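Local structure of microcin B17-processing protein McbB (6GRH) at residues C192-C195 with H196-R199; D151-K154 with R155-K159; V259-V263 with D264-S268. The protein is needed to process the inactive microcin B17 precursor, McbA, into the active antibiotic peptide. All coordinates share one frame; numbering follows the deposited sequence.

Interaction 1. Residues C192-C195 with H196-R199; sequences CHFC and HIER. With ZN (zinc ion), chain F; SO4 (sulfate ion), chain G.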
ATOM      1  N   CYS B 192      10.749 -17.141   0.083  1.00 25.22           N
ATOM      2  CA  CYS B 192      12.172 -17.250   0.194  1.00 25.32           C
ATOM      3  C   CYS B 192      12.861 -15.896   0.029  1.00 23.88           C
ATOM      4  O   CYS B 192      12.212 -14.880  -0.150  1.00 23.90           O
ATOM      5  CB  CYS B 192      12.646 -18.261  -0.845  1.00 27.01           C
ATOM      6  SG  CYS B 192      12.863 -17.594  -2.511  1.00 27.04           S
ATOM      7  N   HIS B 193      14.177 -15.891   0.154  1.00 23.24           N
ATOM      8  CA  HIS B 193      14.972 -14.688  -0.065  1.00 23.26           C
ATOM      9  C   HIS B 193      14.701 -13.962  -1.388  1.00 23.61           C
ATOM     10  O   HIS B 193      14.636 -12.734  -1.435  1.00 22.81           O
ATOM     11  CB  HIS B 193      16.432 -15.034  -0.073  1.00 23.36           C
ATOM     12  CG  HIS B 193      17.299 -13.920  -0.529  1.00 23.12           C
ATOM     13  ND1 HIS B 193      17.463 -12.768   0.203  1.00 22.67           N
ATOM     14  CD2 HIS B 193      18.061 -13.784  -1.641  1.00 23.61           C
ATOM     15  CE1 HIS B 193      18.287 -11.963  -0.450  1.00 23.40           C
ATOM     16  NE2 HIS B 193      18.671 -12.556  -1.566  1.00 23.49           N
ATOM     17  N   PHE B 194      14.577 -14.725  -2.464  1.00 24.49           N
ATOM     18  CA  PHE B 194      14.410 -14.132  -3.802  1.00 25.04           C
ATOM     19  C   PHE B 194      13.043 -13.437  -3.907  1.00 24.73           C
ATOM     20  O   PHE B 194      12.925 -12.370  -4.512  1.00 24.02           O
ATOM     21  CB  PHE B 194      14.723 -15.167  -4.890  1.00 25.94           C
ATOM     22  CG  PHE B 194      16.153 -15.601  -4.862  1.00 26.27           C
ATOM     23  CD1 PHE B 194      17.159 -14.716  -5.250  1.00 26.72           C
ATOM     24  CD2 PHE B 194      16.514 -16.830  -4.328  1.00 26.83           C
ATOM     25  CE1 PHE B 194      18.490 -15.065  -5.141  1.00 27.50           C
ATOM     26  CE2 PHE B 194      17.850 -17.207  -4.247  1.00 27.30           C
ATOM     27  CZ  PHE B 194      18.839 -16.323  -4.644  1.00 27.88           C
ATOM     28  N   CYS B 195      12.036 -13.988  -3.224  1.00 24.80           N
ATOM     29  CA  CYS B 195      10.766 -13.306  -3.076  1.00 25.31           C
ATOM     30  C   CYS B 195      10.916 -11.927  -2.420  1.00 24.61           C
ATOM     31  O   CYS B 195      10.240 -10.969  -2.829  1.00 25.14           O
ATOM     32  CB  CYS B 195       9.752 -14.167  -2.314  1.00 26.11           C
ATOM     33  SG  CYS B 195       9.219 -15.638  -3.200  1.00 26.71           S
ATOM     34  N   HIS B 196      11.800 -11.834  -1.425  1.00 24.12           N
ATOM     35  CA  HIS B 196      12.054 -10.601  -0.688  1.00 24.01           C
ATOM     36  C   HIS B 196      12.827  -9.582  -1.508  1.00 25.20           C
ATOM     37  O   HIS B 196      12.385  -8.394  -1.651  1.00 24.69           O
ATOM     38  CB  HIS B 196      12.771 -10.883   0.642  1.00 23.18           C
ATOM     39  CG  HIS B 196      11.865 -11.451   1.677  1.00 22.93           C
ATOM     40  ND1 HIS B 196      11.509 -12.779   1.706  1.00 23.26           N
ATOM     41  CD2 HIS B 196      11.166 -10.849   2.672  1.00 22.77           C
ATOM     42  CE1 HIS B 196      10.670 -12.983   2.706  1.00 23.46           C
ATOM     43  NE2 HIS B 196      10.438 -11.825   3.300  1.00 23.08           N
ATOM     44  N   ILE B 197      13.953 -10.014  -2.060  0.50 25.63           N
ATOM     45  CA  ILE B 197      14.865  -9.090  -2.726  0.50 26.79           C
ATOM     46  C   ILE B 197      14.205  -8.468  -3.975  0.50 27.58           C
ATOM     47  O   ILE B 197      14.405  -7.297  -4.258  0.50 27.54           O
ATOM     48  CB  ILE B 197      16.210  -9.769  -3.039  0.50 27.41           C
ATOM     49  CG1 ILE B 197      17.308  -8.724  -3.230  0.50 28.19           C
ATOM     50  CG2 ILE B 197      16.103 -10.667  -4.250  0.50 27.98           C
ATOM     51  CD1 ILE B 197      18.677  -9.286  -2.959  0.50 28.70           C
ATOM     52  N   GLU B 198      13.357  -9.232  -4.659  1.00 28.12           N
ATOM     53  CA  GLU B 198      12.566  -8.710  -5.784  1.00 29.54           C
ATOM     54  C   GLU B 198      11.511  -7.687  -5.348  1.00 29.27           C
ATOM     55  O   GLU B 198      11.268  -6.705  -6.048  1.00 29.50           O
ATOM     56  CB  GLU B 198      11.923  -9.859  -6.567  1.00 31.12           C
ATOM     57  CG  GLU B 198      12.977 -10.708  -7.291  1.00 32.62           C
ATOM     58  CD  GLU B 198      13.749  -9.951  -8.371  1.00 34.56           C
ATOM     59  OE1 GLU B 198      13.161  -9.009  -8.954  1.00 35.28           O
ATOM     60  OE2 GLU B 198      14.923 -10.326  -8.648  1.00 35.13           O
ATOM     61  N   ARG B 199      10.877  -7.917  -4.211  1.00 28.55           N
ATOM     62  CA  ARG B 199       9.973  -6.915  -3.629  1.00 29.43           C
ATOM     63  C   ARG B 199      10.721  -5.592  -3.355  1.00 29.64           C
ATOM     64  O   ARG B 199      10.216  -4.519  -3.731  1.00 30.72           O
ATOM     65  CB  ARG B 199       9.299  -7.446  -2.368  1.00 29.33           C
ATOM     66  CG  ARG B 199       8.259  -6.523  -1.740  1.00 30.33           C
ATOM     67  CD  ARG B 199       6.974  -6.527  -2.525  1.00 32.00           C
ATOM     68  NE  ARG B 199       5.968  -5.637  -1.952  1.00 33.80           N
ATOM     69  CZ  ARG B 199       5.820  -4.334  -2.226  1.00 34.72           C
ATOM     70  NH1 ARG B 199       6.633  -3.669  -3.061  1.00 34.42           N
ATOM     71  NH2 ARG B 199       4.837  -3.675  -1.627  1.00 35.88           N
TER
HETATM   72 ZN    ZN F 401      10.779 -17.352  -3.518  1.00 26.00          ZN
HETATM   73  S   SO4 G 402       5.289  -0.287  -3.070  1.00 49.91           S
HETATM   74  O1  SO4 G 402       5.927   0.910  -2.477  1.00 54.24           O
HETATM   75  O2  SO4 G 402       4.321   0.090  -4.126  1.00 53.37           O
HETATM   76  O3  SO4 G 402       6.347  -1.109  -3.699  1.00 53.25           O
HETATM   77  O4  SO4 G 402       4.583  -1.007  -1.996  1.00 51.27           O

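Interaction 2. Residues D151-K154 with R155-K159; sequences DIVK and RIYSK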
ATOM      1  N   ASP B 151      24.338 -15.905  -5.776  1.00 32.46           N
ATOM      2  CA  ASP B 151      24.908 -17.258  -5.816  1.00 33.82           C
ATOM      3  C   ASP B 151      25.177 -17.878  -4.441  1.00 32.48           C
ATOM      4  O   ASP B 151      25.083 -19.086  -4.295  1.00 31.94           O
ATOM      5  CB  ASP B 151      26.223 -17.296  -6.621  1.00 36.59           C
ATOM      6  CG  ASP B 151      26.007 -17.309  -8.127  1.00 38.45           C
ATOM      7  OD1 ASP B 151      24.851 -17.408  -8.600  1.00 39.98           O
ATOM      8  OD2 ASP B 151      27.015 -17.238  -8.855  1.00 40.55           O
ATOM      9  N   ILE B 152      25.523 -17.057  -3.447  1.00 31.53           N
ATOM     10  CA  ILE B 152      25.769 -17.563  -2.087  1.00 30.97           C
ATOM     11  C   ILE B 152      24.468 -18.088  -1.491  1.00 29.87           C
ATOM     12  O   ILE B 152      24.424 -19.166  -0.934  1.00 29.56           O
ATOM     13  CB  ILE B 152      26.348 -16.481  -1.182  1.00 30.80           C
ATOM     14  CG1 ILE B 152      27.729 -16.048  -1.715  1.00 31.94           C
ATOM     15  CG2 ILE B 152      26.418 -16.985   0.246  1.00 30.49           C
ATOM     16  CD1 ILE B 152      28.274 -14.795  -1.072  1.00 32.15           C
ATOM     17  N   VAL B 153      23.391 -17.320  -1.644  1.00 29.51           N
ATOM     18  CA  VAL B 153      22.086 -17.746  -1.163  1.00 29.04           C
ATOM     19  C   VAL B 153      21.658 -19.013  -1.888  1.00 30.29           C
ATOM     20  O   VAL B 153      21.141 -19.940  -1.265  1.00 30.31           O
ATOM     21  CB  VAL B 153      21.015 -16.638  -1.310  1.00 27.87           C
ATOM     22  CG1 VAL B 153      19.660 -17.119  -0.793  1.00 27.35           C
ATOM     23  CG2 VAL B 153      21.441 -15.392  -0.557  1.00 27.07           C
ATOM     24  N   LYS B 154      21.888 -19.063  -3.195  1.00 31.25           N
ATOM     25  CA  LYS B 154      21.501 -20.215  -3.988  1.00 33.51           C
ATOM     26  C   LYS B 154      22.241 -21.493  -3.560  1.00 33.45           C
ATOM     27  O   LYS B 154      21.630 -22.552  -3.472  1.00 32.42           O
ATOM     28  CB  LYS B 154      21.749 -19.906  -5.463  1.00 36.70           C
ATOM     29  CG  LYS B 154      21.390 -20.987  -6.452  1.00 40.13           C
ATOM     30  CD  LYS B 154      21.570 -20.409  -7.862  1.00 42.77           C
ATOM     31  CE  LYS B 154      21.407 -21.457  -8.936  1.00 45.64           C
ATOM     32  NZ  LYS B 154      19.956 -21.598  -9.253  1.00 47.66           N
ATOM     33  N   ARG B 155      23.534 -21.370  -3.282  1.00 33.43           N
ATOM     34  CA  ARG B 155      24.331 -22.488  -2.759  1.00 35.23           C
ATOM     35  C   ARG B 155      23.771 -23.031  -1.423  1.00 33.87           C
ATOM     36  O   ARG B 155      23.653 -24.244  -1.239  1.00 34.17           O
ATOM     37  CB  ARG B 155      25.780 -22.043  -2.561  1.00 37.54           C
ATOM     38  CG  ARG B 155      26.704 -23.094  -1.948  1.00 40.57           C
ATOM     39  CD  ARG B 155      27.951 -22.448  -1.378  1.00 43.08           C
ATOM     40  NE  ARG B 155      28.761 -23.368  -0.566  1.00 45.81           N
ATOM     41  CZ  ARG B 155      29.694 -22.989   0.310  1.00 47.35           C
ATOM     42  NH1 ARG B 155      29.959 -21.696   0.517  1.00 47.84           N
ATOM     43  NH2 ARG B 155      30.370 -23.909   1.000  1.00 48.57           N
ATOM     44  N   ILE B 156      23.450 -22.129  -0.497  1.00 31.61           N
ATOM     45  CA  ILE B 156      22.926 -22.517   0.816  1.00 30.74           C
ATOM     46  C   ILE B 156      21.549 -23.204   0.687  1.00 29.90           C
ATOM     47  O   ILE B 156      21.271 -24.245   1.333  1.00 29.27           O
ATOM     48  CB  ILE B 156      22.889 -21.302   1.795  1.00 29.90           C
ATOM     49  CG1 ILE B 156      24.299 -20.759   2.079  1.00 30.58           C
ATOM     50  CG2 ILE B 156      22.219 -21.676   3.107  1.00 29.78           C
ATOM     51  CD1 ILE B 156      25.284 -21.788   2.621  1.00 32.02           C
ATOM     52  N   TYR B 157      20.678 -22.638  -0.144  1.00 28.57           N
ATOM     53  CA  TYR B 157      19.394 -23.285  -0.420  1.00 28.53           C
ATOM     54  C   TYR B 157      19.583 -24.665  -1.058  1.00 30.72           C
ATOM     55  O   TYR B 157      18.914 -25.623  -0.665  1.00 31.45           O
ATOM     56  CB  TYR B 157      18.503 -22.405  -1.295  1.00 27.27           C
ATOM     57  CG  TYR B 157      17.819 -21.217  -0.604  1.00 25.79           C
ATOM     58  CD1 TYR B 157      17.963 -20.936   0.775  1.00 24.93           C
ATOM     59  CD2 TYR B 157      17.002 -20.370  -1.351  1.00 24.95           C
ATOM     60  CE1 TYR B 157      17.311 -19.845   1.364  1.00 23.91           C
ATOM     61  CE2 TYR B 157      16.367 -19.287  -0.772  1.00 24.21           C
ATOM     62  CZ  TYR B 157      16.508 -19.027   0.581  1.00 23.47           C
ATOM     63  OH  TYR B 157      15.831 -17.966   1.127  1.00 22.25           O
ATOM     64  N   SER B 158      20.483 -24.754  -2.039  1.00 31.54           N
ATOM     65  CA  SER B 158      20.732 -25.981  -2.761  1.00 34.29           C
ATOM     66  C   SER B 158      21.193 -27.094  -1.817  1.00 35.62           C
ATOM     67  O   SER B 158      20.723 -28.203  -1.901  1.00 36.42           O
ATOM     68  CB  SER B 158      21.763 -25.719  -3.848  1.00 34.91           C
ATOM     69  OG  SER B 158      22.014 -26.874  -4.562  1.00 37.89           O
ATOM     70  N   LYS B 159      22.075 -26.755  -0.888  1.00 36.20           N
ATOM     71  CA  LYS B 159      22.554 -27.710   0.114  1.00 37.34           C
ATOM     72  C   LYS B 159      21.516 -28.104   1.176  1.00 36.09           C
ATOM     73  O   LYS B 159      21.419 -29.277   1.531  1.00 35.49           O
ATOM     74  CB  LYS B 159      23.790 -27.148   0.802  1.00 38.73           C
ATOM     75  CG  LYS B 159      24.988 -27.063  -0.122  1.00 41.25           C
ATOM     76  CD  LYS B 159      26.144 -26.250   0.457  1.00 42.61           C
ATOM     77  CE  LYS B 159      26.603 -26.756   1.814  1.00 44.31           C
ATOM     78  NZ  LYS B 159      26.860 -28.225   1.834  1.00 47.84           N
TER

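Interaction 3. Residues V259-V263 with D264-S268; sequences VKSHV and DNFMS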
ATOM      1  N   VAL B 259       8.577  -9.904  24.707  1.00 31.09           N
ATOM      2  CA  VAL B 259       7.390  -9.212  24.199  1.00 31.67           C
ATOM      3  C   VAL B 259       6.806 -10.162  23.153  1.00 32.21           C
ATOM      4  O   VAL B 259       7.496 -10.505  22.208  1.00 33.70           O
ATOM      5  CB  VAL B 259       7.787  -7.880  23.531  1.00 32.45           C
ATOM      6  CG1 VAL B 259       6.585  -7.223  22.827  1.00 33.33           C
ATOM      7  CG2 VAL B 259       8.357  -6.923  24.576  1.00 33.17           C
ATOM      8  N   LYS B 260       5.563 -10.581  23.310  1.00 30.99           N
ATOM      9  CA  LYS B 260       4.920 -11.420  22.305  1.00 31.19           C
ATOM     10  C   LYS B 260       4.661 -10.648  20.989  1.00 30.19           C
ATOM     11  O   LYS B 260       4.432  -9.432  20.993  1.00 28.13           O
ATOM     12  CB  LYS B 260       3.607 -11.979  22.840  1.00 33.50           C
ATOM     13  CG  LYS B 260       3.723 -13.020  23.936  1.00 35.55           C
ATOM     14  CD  LYS B 260       2.364 -13.187  24.627  1.00 38.28           C
ATOM     15  CE  LYS B 260       2.228 -14.460  25.439  1.00 40.59           C
ATOM     16  NZ  LYS B 260       3.469 -14.794  26.158  1.00 41.34           N
ATOM     17  N   SER B 261       4.732 -11.365  19.867  1.00 28.90           N
ATOM     18  CA  SER B 261       4.398 -10.814  18.554  1.00 28.63           C
ATOM     19  C   SER B 261       3.015 -11.255  18.140  1.00 26.77           C
ATOM     20  O   SER B 261       2.609 -12.391  18.402  1.00 25.71           O
ATOM     21  CB  SER B 261       5.392 -11.313  17.506  1.00 29.73           C
ATOM     22  OG  SER B 261       6.728 -11.041  17.889  1.00 32.93           O
ATOM     23  N   HIS B 262       2.277 -10.392  17.440  1.00 25.30           N
ATOM     24  CA  HIS B 262       0.998 -10.827  16.908  1.00 25.03           C
ATOM     25  C   HIS B 262       1.246 -11.891  15.830  1.00 24.26           C
ATOM     26  O   HIS B 262       2.226 -11.836  15.110  1.00 23.24           O
ATOM     27  CB  HIS B 262       0.161  -9.691  16.320  1.00 25.28           C
ATOM     28  CG  HIS B 262      -1.273 -10.082  16.061  1.00 25.99           C
ATOM     29  ND1 HIS B 262      -1.704 -10.534  14.843  1.00 26.03           N
ATOM     30  CD2 HIS B 262      -2.355 -10.135  16.873  1.00 26.79           C
ATOM     31  CE1 HIS B 262      -2.982 -10.843  14.900  1.00 27.11           C
ATOM     32  NE2 HIS B 262      -3.411 -10.587  16.117  1.00 27.45           N
ATOM     33  N   VAL B 263       0.323 -12.831  15.717  1.00 24.75           N
ATOM     34  CA  VAL B 263       0.466 -13.925  14.767  1.00 24.90           C
ATOM     35  C   VAL B 263       0.523 -13.446  13.290  1.00 24.88           C
ATOM     36  O   VAL B 263       1.106 -14.106  12.462  1.00 24.15           O
ATOM     37  CB  VAL B 263      -0.653 -14.995  14.931  1.00 25.48           C
ATOM     38  CG1 VAL B 263      -0.419 -15.812  16.197  1.00 25.39           C
ATOM     39  CG2 VAL B 263      -2.044 -14.400  14.933  1.00 26.01           C
ATOM     40  N   ASP B 264      -0.052 -12.280  12.978  1.00 25.58           N
ATOM     41  CA  ASP B 264      -0.011 -11.749  11.610  1.00 26.76           C
ATOM     42  C   ASP B 264       1.312 -11.156  11.131  1.00 27.10           C
ATOM     43  O   ASP B 264       1.390 -10.749   9.966  1.00 27.85           O
ATOM     44  CB  ASP B 264      -1.178 -10.770  11.330  1.00 27.34           C
ATOM     45  CG  ASP B 264      -1.007  -9.357  11.965  1.00 27.68           C
ATOM     46  OD1 ASP B 264       0.077  -9.000  12.474  1.00 27.15           O
ATOM     47  OD2 ASP B 264      -2.021  -8.585  11.938  1.00 28.58           O
ATOM     48  N   ASN B 265       2.305 -11.055  12.012  0.50 26.74           N
ATOM     49  CA  ASN B 265       3.597 -10.495  11.620  0.50 27.09           C
ATOM     50  C   ASN B 265       4.811 -11.160  12.262  0.50 26.58           C
ATOM     51  O   ASN B 265       5.913 -10.629  12.150  0.50 26.42           O
ATOM     52  CB  ASN B 265       3.609  -8.988  11.925  0.50 27.89           C
ATOM     53  CG  ASN B 265       3.419  -8.690  13.406  0.50 28.30           C
ATOM     54  OD1 ASN B 265       2.504  -7.950  13.800  0.50 30.68           O
ATOM     55  ND2 ASN B 265       4.258  -9.287  14.232  0.50 27.70           N
ATOM     56  N   PHE B 266       4.616 -12.306  12.922  1.00 26.80           N
ATOM     57  CA  PHE B 266       5.704 -13.015  13.626  1.00 26.18           C
ATOM     58  C   PHE B 266       6.802 -13.542  12.683  1.00 25.39           C
ATOM     59  O   PHE B 266       7.984 -13.473  12.995  1.00 24.05           O
ATOM     60  CB  PHE B 266       5.087 -14.180  14.408  1.00 27.30           C
ATOM     61  CG  PHE B 266       6.069 -14.998  15.188  1.00 27.69           C
ATOM     62  CD1 PHE B 266       6.845 -14.419  16.175  1.00 27.89           C
ATOM     63  CD2 PHE B 266       6.205 -16.357  14.938  1.00 29.39           C
ATOM     64  CE1 PHE B 266       7.735 -15.181  16.917  1.00 28.10           C
ATOM     65  CE2 PHE B 266       7.104 -17.129  15.684  1.00 29.92           C
ATOM     66  CZ  PHE B 266       7.873 -16.527  16.661  1.00 28.78           C
ATOM     67  N   MET B 267       6.432 -14.043  11.521  0.50 25.73           N
ATOM     68  CA  MET B 267       7.452 -14.538  10.599  0.50 26.78           C
ATOM     69  C   MET B 267       7.842 -13.563   9.499  0.50 25.76           C
ATOM     70  O   MET B 267       8.551 -13.949   8.564  0.50 25.40           O
ATOM     71  CB  MET B 267       7.005 -15.859  10.016  0.50 28.80           C
ATOM     72  CG  MET B 267       6.999 -16.939  11.081  0.50 29.85           C
ATOM     73  SD  MET B 267       6.423 -18.491  10.397  0.50 32.81           S
ATOM     74  CE  MET B 267       7.562 -18.759   9.045  0.50 32.72           C
ATOM     75  N   SER B 268       7.389 -12.308   9.603  1.00 24.81           N
ATOM     76  CA  SER B 268       7.614 -11.340   8.536  1.00 24.38           C
ATOM     77  C   SER B 268       9.012 -10.706   8.505  1.00 23.44           C
ATOM     78  O   SER B 268       9.773 -10.757   9.475  1.00 22.60           O
ATOM     79  CB  SER B 268       6.562 -10.223   8.637  1.00 25.34           C
ATOM     80  OG  SER B 268       5.292 -10.798   8.521  1.00 26.43           O
TER
HETATM   81  O   HOH W   1       2.782  -7.569  17.185  1.00 38.38           O
HETATM   82  O   HOH W   2       3.430 -14.069  10.493  1.00 41.31           O

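Interaction 1. Residues C192-C195 with H196-R199
Cys192 O receives the ring of His196 one helical turn further on. His196 ND1 donates to it across 2.9 Å in a nearly straight bond (N-H...O 172°), with the oxygen close to the plane of the imidazole but the donor well above the plane of the carbonyl. The backbone N of His196 makes a second, weak bond to the same oxygen, so one residue grips Cys192 O through both main chain and ring. ND1 therefore carries a proton, and its bond helps to fix the rotation of the ring. Cys192 is the N-cap, and its oxygen accepts the first, weak bond of the helix; Ile197 N to His193 O at 2.9 Å is the first strong one.

The two cysteines reach one zinc ion with different first torsions. In Cys192 SG stands between the backbone N and the carbonyl carbon (chi1 83°), while in Cys195 it turns away from the carbonyl carbon (chi1 -67°); both sulfurs end 2.3 Å from the zinc. Cys290 and Cys292 complete the site. Lying at the start of the helix, the thiolates may be somewhat stabilised by its N-terminal end.

Ile197 CD1 lies 3.6 Å from His193 NE2, the two side chains meeting at a slant; the His193 ring is held by Asp181 at ND1 and Tyr148 at NE2. Glu198 reaches Tyr225. Arg199 leads away and meets a sulfate, probably from the crystallisation liquor, edge-on: NH1 to sulfate O3 and NH2 to sulfate O4 are each 2.7 Å. Arg203 also hydrogen-bonds to it.

This is a four-cysteine zinc site in which a CxxC pair at the N-terminus of helix 193-204 is joined to a CxC pair near the C-terminus of the chain.

Interaction 2. Residues D151-K154 with R155-K159
Val153 and Tyr157, one turn apart on the same helix, lie side by side and point the same way. The methyl CG1 of Val153 sits over one face of the phenol ring, 4.0 Å from the ring centroid of Tyr157 and 14° off its normal, a CH-pi contact displaced toward the rim, where CG1 is 3.9 Å from Tyr157 CZ. That methyl is anti to the backbone N of Val153 (chi1 -180°), which directs it along the helix toward the ring. In the backbone, Tyr157 N donates to Val153 O at 3.0 Å, almost straight.

Lys154 and Arg155 touch the turn chiefly through their backbones and the first carbons of their side chains. Lys154 O takes the N-H of Ser158 at 2.9 Å, and Ser158 CB presses on the same oxygen at 3.2 Å. Arg155 N in turn donates to Asp151 O at 2.9 Å. Arg155 CB rests 3.5 Å from Asp151 O. Beyond CB the two long chains part company. Arg155 runs out extended from CG to NE and gives its NH1 and NH2 to the backbone oxygens of Ile128 and Asp130, while Lys154 stays on the exposed side.

Helix 150-160 is the crossover of the beta-alpha-beta unit between strands 139-144 and 167-174. Val153 and Ile156 pack on Leu143 of the first strand, and Val153 also on His193 and Phe194 of helix 193-204. Tyr157 reaches the second strand, its ring edge-to-face with Phe168 and its OH hydrogen-bonded to Gln170 as well as to His193 N.

Interaction 3. Residues V259-V263 with D264-S268
His262 and Asn265 close a beta turn at the short strand 261-262, in the link that leads to strand 269-273. Asn265 N donates to His262 O at 3.2 Å, approaching from well above the carbonyl plane, and the backbone angles of Val263 and Asp264 are those of type I.

A side chain reinforces the turn. His262 CG lies anti to its own backbone N (chi1 -167°), bringing the imidazole back over the chain, where ND1 accepts the N-H of Asp264 at 3.0 Å; the amide nitrogen lies 30° out of the ring plane. ND1 thus serves as acceptor, consistent with NE2 as the donor to Val44 O of a McbC chain. The carboxylate of Asp264 crosses the same ring, its CG 3.2 Å from His262 ND1 and its plane turned 60° from the imidazole. OD2 makes a salt bridge to Arg203 of a second McbC chain.

Ser261 CB meets the edge of the Phe266 ring, 3.7 Å from Phe266 CD1. A water bridges Val263 O, 3.0 Å away, and Met267 N.

Ser261 and His262 pair in parallel with a strand of the first McbC chain, and Phe266 meets its Phe38 edge-to-face. The arrangement is a type I turn beginning at His262, whose short strand joins an intermolecular parallel sheet at the McbB–McbC interface.

Overall arrangement
Along the chain the order is interaction 2, interaction 1, interaction 3. Interactions 2 and 1 have centres about 14 Å apart and touch: helix 150-160 lies against the start of helix 193-204, where Tyr157 OH is 2.8 Å from His193 N. The crossover helix of the mixed sheet thus borders the zinc site. Interaction 3 stands apart, its centre about 20 Å from that of interaction 1 and 27 Å from that of interaction 2, with no touch to either. Its link enters strand 269-273 of that same sheet, but several of its side chains, among them His262, Asp264 and Phe266, meet McbC chains, so the chain combines a zinc site beside the sheet's crossover helix with a subunit interface.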